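Local coordinates for protein putative chitobiase (PDB 3HNM) that is a putative chitobiase of uncertain function whose F5/8 type C domain may help recognise carbohydrate, at residues N108-W117 / D130-F141. Residues are numbered along the deposited sequence; the frame is centred on the assembly and turned at random.
Sequences NENWVKLKDW and DVPATQARYIRF
Strand 111-115, carrying Trp-111 and Leu-114, runs roughly antiparallel to strand 130-136, which holds Val-131 and Thr-134, with axes 5.8 Å apart at closest approach and directions 139° apart; beyond the corner at 137, strand 138-141 crosses strand 111-115, its axis 8.8 Å away at closest approach. The guanidinium of Arg-140 stacks face to face on the indole of Trp-111, a cation-pi contact with planes 26° apart and CZ of Arg-140 3.5 Å from the centroid of the five-membered ring. CG of Arg-140 stands anti to the backbone N, and bends at the next two torsions lay the chain across the indole, CB near the six-membered ring and CZ over the five-membered one, while NH2 of the same group makes a salt bridge to Glu-103. Farther along the indole, CH2 of Trp-111 rests 3.6 Å from CB of Tyr-138. With an alanine at Trp-111 the guanidinium loses its flat partner and is likely to lean more heavily on Glu-103, with a gap beside CB of Tyr-138. This is the jelly-roll beta sandwich of the F5/8 type C family: strands 111-115 and 138-146 belong to one sheet, strand 127-136 edges the other, and a classic bulge of Arg-137 and Tyr-138 opposite Ser-105 marks the passage between them. Between the sheets, Leu-114 packs on Val-131 and Thr-134, its CG 3.7 Å from CG2 of Thr-134. CB of Asn-108 sits over the centre of the Tyr-138 ring, a CH-pi contact. At the far end, the Trp-117 and Phe-141 rings are offset, their planes 27° apart and overlapping little, with Phe-82 touching both.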
loop_
_atom_site.group_PDB
_atom_site.type_symbol
_atom_site.label_atom_id
_atom_site.label_comp_id
_atom_site.label_asym_id
_atom_site.label_seq_id
_atom_site.Cartn_x
_atom_site.Cartn_y
_atom_site.Cartn_z
ATOM N N ASN A 108 -6.052 -16.149 -0.840
ATOM C CA ASN A 108 -6.956 -15.017 -1.020
ATOM C C ASN A 108 -8.318 -15.293 -0.380
ATOM O O ASN A 108 -9.309 -14.647 -0.700
ATOM C CB ASN A 108 -7.115 -14.698 -2.513
ATOM C CG ASN A 108 -7.857 -13.393 -2.761
ATOM O OD1 ASN A 108 -7.500 -12.339 -2.216
ATOM N ND2 ASN A 108 -8.886 -13.454 -3.597
ATOM N N GLU A 109 -8.354 -16.260 0.527
ATOM C CA GLU A 109 -9.583 -16.591 1.225
ATOM C C GLU A 109 -9.371 -16.476 2.737
ATOM O O GLU A 109 -10.169 -15.852 3.451
ATOM C CB GLU A 109 -10.036 -18.002 0.851
ATOM C CG GLU A 109 -11.331 -18.045 0.035
ATOM C CD GLU A 109 -11.580 -19.409 -0.624
ATOM O OE1 GLU A 109 -10.836 -19.753 -1.579
ATOM O OE2 GLU A 109 -12.514 -20.129 -0.188
ATOM N N ASN A 110 -8.276 -17.061 3.216
ATOM C CA ASN A 110 -7.942 -17.032 4.635
ATOM C C ASN A 110 -6.824 -16.055 4.886
ATOM O O ASN A 110 -5.768 -16.146 4.282
ATOM C CB ASN A 110 -7.518 -18.415 5.098
ATOM C CG ASN A 110 -8.502 -19.475 4.685
ATOM O OD1 ASN A 110 -8.377 -20.071 3.612
ATOM N ND2 ASN A 110 -9.515 -19.696 5.518
ATOM N N TRP A 111 -7.054 -15.130 5.802
ATOM C CA TRP A 111 -6.066 -14.121 6.091
ATOM C C TRP A 111 -5.597 -14.185 7.529
ATOM O O TRP A 111 -6.305 -14.701 8.387
ATOM C CB TRP A 111 -6.658 -12.737 5.805
ATOM C CG TRP A 111 -7.108 -12.565 4.380
ATOM C CD1 TRP A 111 -8.293 -12.970 3.828
ATOM C CD2 TRP A 111 -6.343 -12.018 3.311
ATOM N NE1 TRP A 111 -8.305 -12.709 2.475
ATOM C CE2 TRP A 111 -7.114 -12.127 2.137
ATOM C CE3 TRP A 111 -5.073 -11.447 3.230
ATOM C CZ2 TRP A 111 -6.659 -11.693 0.908
ATOM C CZ3 TRP A 111 -4.619 -11.015 2.012
ATOM C CH2 TRP A 111 -5.407 -11.140 0.861
ATOM N N VAL A 112 -4.404 -13.655 7.787
ATOM C CA VAL A 112 -3.856 -13.602 9.144
ATOM C C VAL A 112 -3.170 -12.256 9.340
ATOM O O VAL A 112 -2.344 -11.881 8.513
ATOM C CB VAL A 112 -2.809 -14.678 9.385
ATOM C CG1 VAL A 112 -1.914 -14.834 8.167
ATOM C CG2 VAL A 112 -1.966 -14.278 10.586
ATOM N N LYS A 113 -3.484 -11.538 10.425
ATOM C CA LYS A 113 -2.863 -10.216 10.664
ATOM C C LYS A 113 -1.354 -10.298 10.881
ATOM O O LYS A 113 -0.856 -11.231 11.486
ATOM C CB LYS A 113 -3.488 -9.488 11.872
ATOM C CG LYS A 113 -4.792 -8.732 11.596
ATOM C CD LYS A 113 -5.168 -7.767 12.760
ATOM C CE LYS A 113 -6.498 -7.006 12.491
ATOM N NZ LYS A 113 -6.888 -5.992 13.539
ATOM N N LEU A 114 -0.638 -9.303 10.378
ATOM C CA LEU A 114 0.801 -9.266 10.512
ATOM C C LEU A 114 1.255 -8.198 11.488
ATOM O O LEU A 114 2.029 -8.465 12.414
ATOM C CB LEU A 114 1.448 -9.025 9.155
ATOM C CG LEU A 114 1.682 -10.282 8.321
ATOM C CD1 LEU A 114 0.491 -11.202 8.402
ATOM C CD2 LEU A 114 1.958 -9.888 6.887
ATOM N N LYS A 115 0.765 -6.979 11.298
ATOM C CA LYS A 115 1.155 -5.880 12.167
ATOM C C LYS A 115 0.162 -4.733 12.093
ATOM O O LYS A 115 -0.760 -4.737 11.286
ATOM C CB LYS A 115 2.543 -5.386 11.760
ATOM C CG LYS A 115 3.298 -4.660 12.848
ATOM C CD LYS A 115 3.688 -5.619 13.974
ATOM C CE LYS A 115 4.496 -4.905 15.061
ATOM N NZ LYS A 115 5.728 -4.266 14.497
ATOM N N ASP A 116 0.367 -3.759 12.963
ATOM C CA ASP A 116 -0.469 -2.586 13.024
ATOM C C ASP A 116 0.423 -1.356 12.946
ATOM O O ASP A 116 0.914 -0.863 13.961
ATOM C CB ASP A 116 -1.253 -2.563 14.328
ATOM C CG ASP A 116 -2.513 -3.387 14.262
ATOM O OD1 ASP A 116 -2.459 -4.506 13.708
ATOM O OD2 ASP A 116 -3.557 -2.920 14.771
ATOM N N TRP A 117 0.631 -0.866 11.731
ATOM C CA TRP A 117 1.469 0.295 11.496
ATOM C C TRP A 117 0.804 1.607 11.937
ATOM O O TRP A 117 -0.395 1.647 12.193
ATOM C CB TRP A 117 1.799 0.357 10.010
ATOM C CG TRP A 117 0.586 0.374 9.130
ATOM C CD1 TRP A 117 -0.090 -0.706 8.620
ATOM C CD2 TRP A 117 -0.113 1.528 8.681
ATOM N NE1 TRP A 117 -1.162 -0.287 7.884
ATOM C CE2 TRP A 117 -1.199 1.084 7.905
ATOM C CE3 TRP A 117 0.071 2.903 8.860
ATOM C CZ2 TRP A 117 -2.096 1.967 7.309
ATOM C CZ3 TRP A 117 -0.824 3.777 8.268
ATOM C CH2 TRP A 117 -1.889 3.307 7.505
ATOM N N ASP A 130 8.314 -4.433 11.091
ATOM C CA ASP A 130 8.756 -5.814 11.137
ATOM C C ASP A 130 7.524 -6.705 11.299
ATOM O O ASP A 130 6.801 -6.622 12.293
ATOM C CB ASP A 130 9.750 -6.033 12.283
ATOM C CG ASP A 130 11.174 -5.613 11.916
ATOM O OD1 ASP A 130 11.517 -5.700 10.713
ATOM O OD2 ASP A 130 11.947 -5.215 12.826
ATOM N N VAL A 131 7.298 -7.549 10.298
ATOM C CA VAL A 131 6.159 -8.457 10.259
ATOM C C VAL A 131 6.550 -9.908 10.557
ATOM O O VAL A 131 7.457 -10.451 9.928
ATOM C CB VAL A 131 5.485 -8.376 8.857
ATOM C CG1 VAL A 131 5.168 -9.768 8.307
ATOM C CG2 VAL A 131 4.225 -7.550 8.957
ATOM N N PRO A 132 5.849 -10.564 11.504
ATOM C CA PRO A 132 6.123 -11.956 11.882
ATOM C C PRO A 132 6.325 -12.895 10.693
ATOM O O PRO A 132 5.449 -13.015 9.841
ATOM C CB PRO A 132 4.893 -12.340 12.700
ATOM C CG PRO A 132 4.515 -11.068 13.356
ATOM C CD PRO A 132 4.668 -10.057 12.226
ATOM N N ALA A 133 7.474 -13.567 10.653
ATOM C CA ALA A 133 7.796 -14.501 9.568
ATOM C C ALA A 133 6.579 -15.335 9.169
ATOM O O ALA A 133 6.240 -16.312 9.840
ATOM C CB ALA A 133 8.945 -15.419 9.988
ATOM N N THR A 134 5.934 -14.938 8.071
ATOM C CA THR A 134 4.757 -15.636 7.571
ATOM C C THR A 134 4.771 -15.868 6.054
ATOM O O THR A 134 5.262 -15.040 5.273
ATOM C CB THR A 134 3.451 -14.893 7.963
ATOM O OG1 THR A 134 2.348 -15.431 7.221
ATOM C CG2 THR A 134 3.571 -13.400 7.679
ATOM N N GLN A 135 4.240 -17.026 5.662
ATOM C CA GLN A 135 4.146 -17.432 4.266
ATOM C C GLN A 135 2.931 -16.779 3.644
ATOM O O GLN A 135 1.832 -16.853 4.195
ATOM C CB GLN A 135 3.991 -18.947 4.150
ATOM C CG GLN A 135 5.149 -19.756 4.698
ATOM C CD GLN A 135 5.030 -21.241 4.350
ATOM O OE1 GLN A 135 5.877 -22.054 4.747
ATOM N NE2 GLN A 135 3.976 -21.601 3.601
ATOM N N ALA A 136 3.129 -16.150 2.488
ATOM C CA ALA A 136 2.031 -15.481 1.806
ATOM C C ALA A 136 2.197 -15.318 0.298
ATOM O O ALA A 136 3.306 -15.346 -0.233
ATOM C CB ALA A 136 1.793 -14.116 2.442
ATOM N N ARG A 137 1.058 -15.160 -0.371
ATOM C CA ARG A 137 0.963 -14.951 -1.812
ATOM C C ARG A 137 0.285 -13.603 -2.009
ATOM O O ARG A 137 0.701 -12.797 -2.843
ATOM C CB ARG A 137 0.096 -16.036 -2.450
ATOM C CG ARG A 137 -0.523 -15.645 -3.785
ATOM C CD ARG A 137 0.465 -15.757 -4.923
ATOM N NE ARG A 137 -0.130 -15.419 -6.217
ATOM C CZ ARG A 137 -1.148 -16.066 -6.783
ATOM N NH1 ARG A 137 -1.713 -17.103 -6.175
ATOM N NH2 ARG A 137 -1.595 -15.679 -7.968
ATOM N N TYR A 138 -0.767 -13.372 -1.228
ATOM C CA TYR A 138 -1.541 -12.132 -1.288
ATOM C C TYR A 138 -1.346 -11.265 -0.047
ATOM O O TYR A 138 -1.196 -11.778 1.051
ATOM C CB TYR A 138 -3.016 -12.470 -1.418
ATOM C CG TYR A 138 -3.294 -13.415 -2.546
ATOM C CD1 TYR A 138 -3.487 -12.944 -3.840
ATOM C CD2 TYR A 138 -3.382 -14.781 -2.320
ATOM C CE1 TYR A 138 -3.771 -13.813 -4.881
ATOM C CE2 TYR A 138 -3.663 -15.657 -3.354
ATOM C CZ TYR A 138 -3.859 -15.173 -4.627
ATOM O OH TYR A 138 -4.166 -16.049 -5.636
ATOM N N ILE A 139 -1.352 -9.954 -0.228
ATOM C CA ILE A 139 -1.193 -9.035 0.881
ATOM C C ILE A 139 -2.418 -8.149 0.927
ATOM O O ILE A 139 -3.047 -7.893 -0.104
ATOM C CB ILE A 139 0.025 -8.133 0.702
ATOM C CG1 ILE A 139 1.304 -8.961 0.833
ATOM C CG2 ILE A 139 -0.033 -6.981 1.712
ATOM C CD1 ILE A 139 2.600 -8.195 0.518
ATOM N N ARG A 140 -2.768 -7.679 2.115
ATOM C CA ARG A 140 -3.926 -6.823 2.241
ATOM C C ARG A 140 -3.567 -5.639 3.112
ATOM O O ARG A 140 -3.384 -5.777 4.313
ATOM C CB ARG A 140 -5.092 -7.603 2.828
ATOM C CG ARG A 140 -6.343 -6.789 2.903
ATOM C CD ARG A 140 -7.518 -7.604 2.476
ATOM N NE ARG A 140 -8.112 -8.325 3.585
ATOM C CZ ARG A 140 -8.994 -9.304 3.444
ATOM N NH1 ARG A 140 -9.395 -9.693 2.238
ATOM N NH2 ARG A 140 -9.483 -9.900 4.515
ATOM N N PHE A 141 -3.442 -4.475 2.488
ATOM C CA PHE A 141 -3.090 -3.259 3.195
ATOM C C PHE A 141 -4.404 -2.546 3.534
ATOM O O PHE A 141 -5.360 -2.603 2.761
ATOM C CB PHE A 141 -2.173 -2.430 2.296
ATOM C CG PHE A 141 -1.639 -1.212 2.945
ATOM C CD1 PHE A 141 -0.969 -1.289 4.156
ATOM C CD2 PHE A 141 -1.864 0.031 2.381
ATOM C CE1 PHE A 141 -0.537 -0.133 4.804
ATOM C CE2 PHE A 141 -1.442 1.190 3.009
ATOM C CZ PHE A 141 -0.779 1.111 4.224
#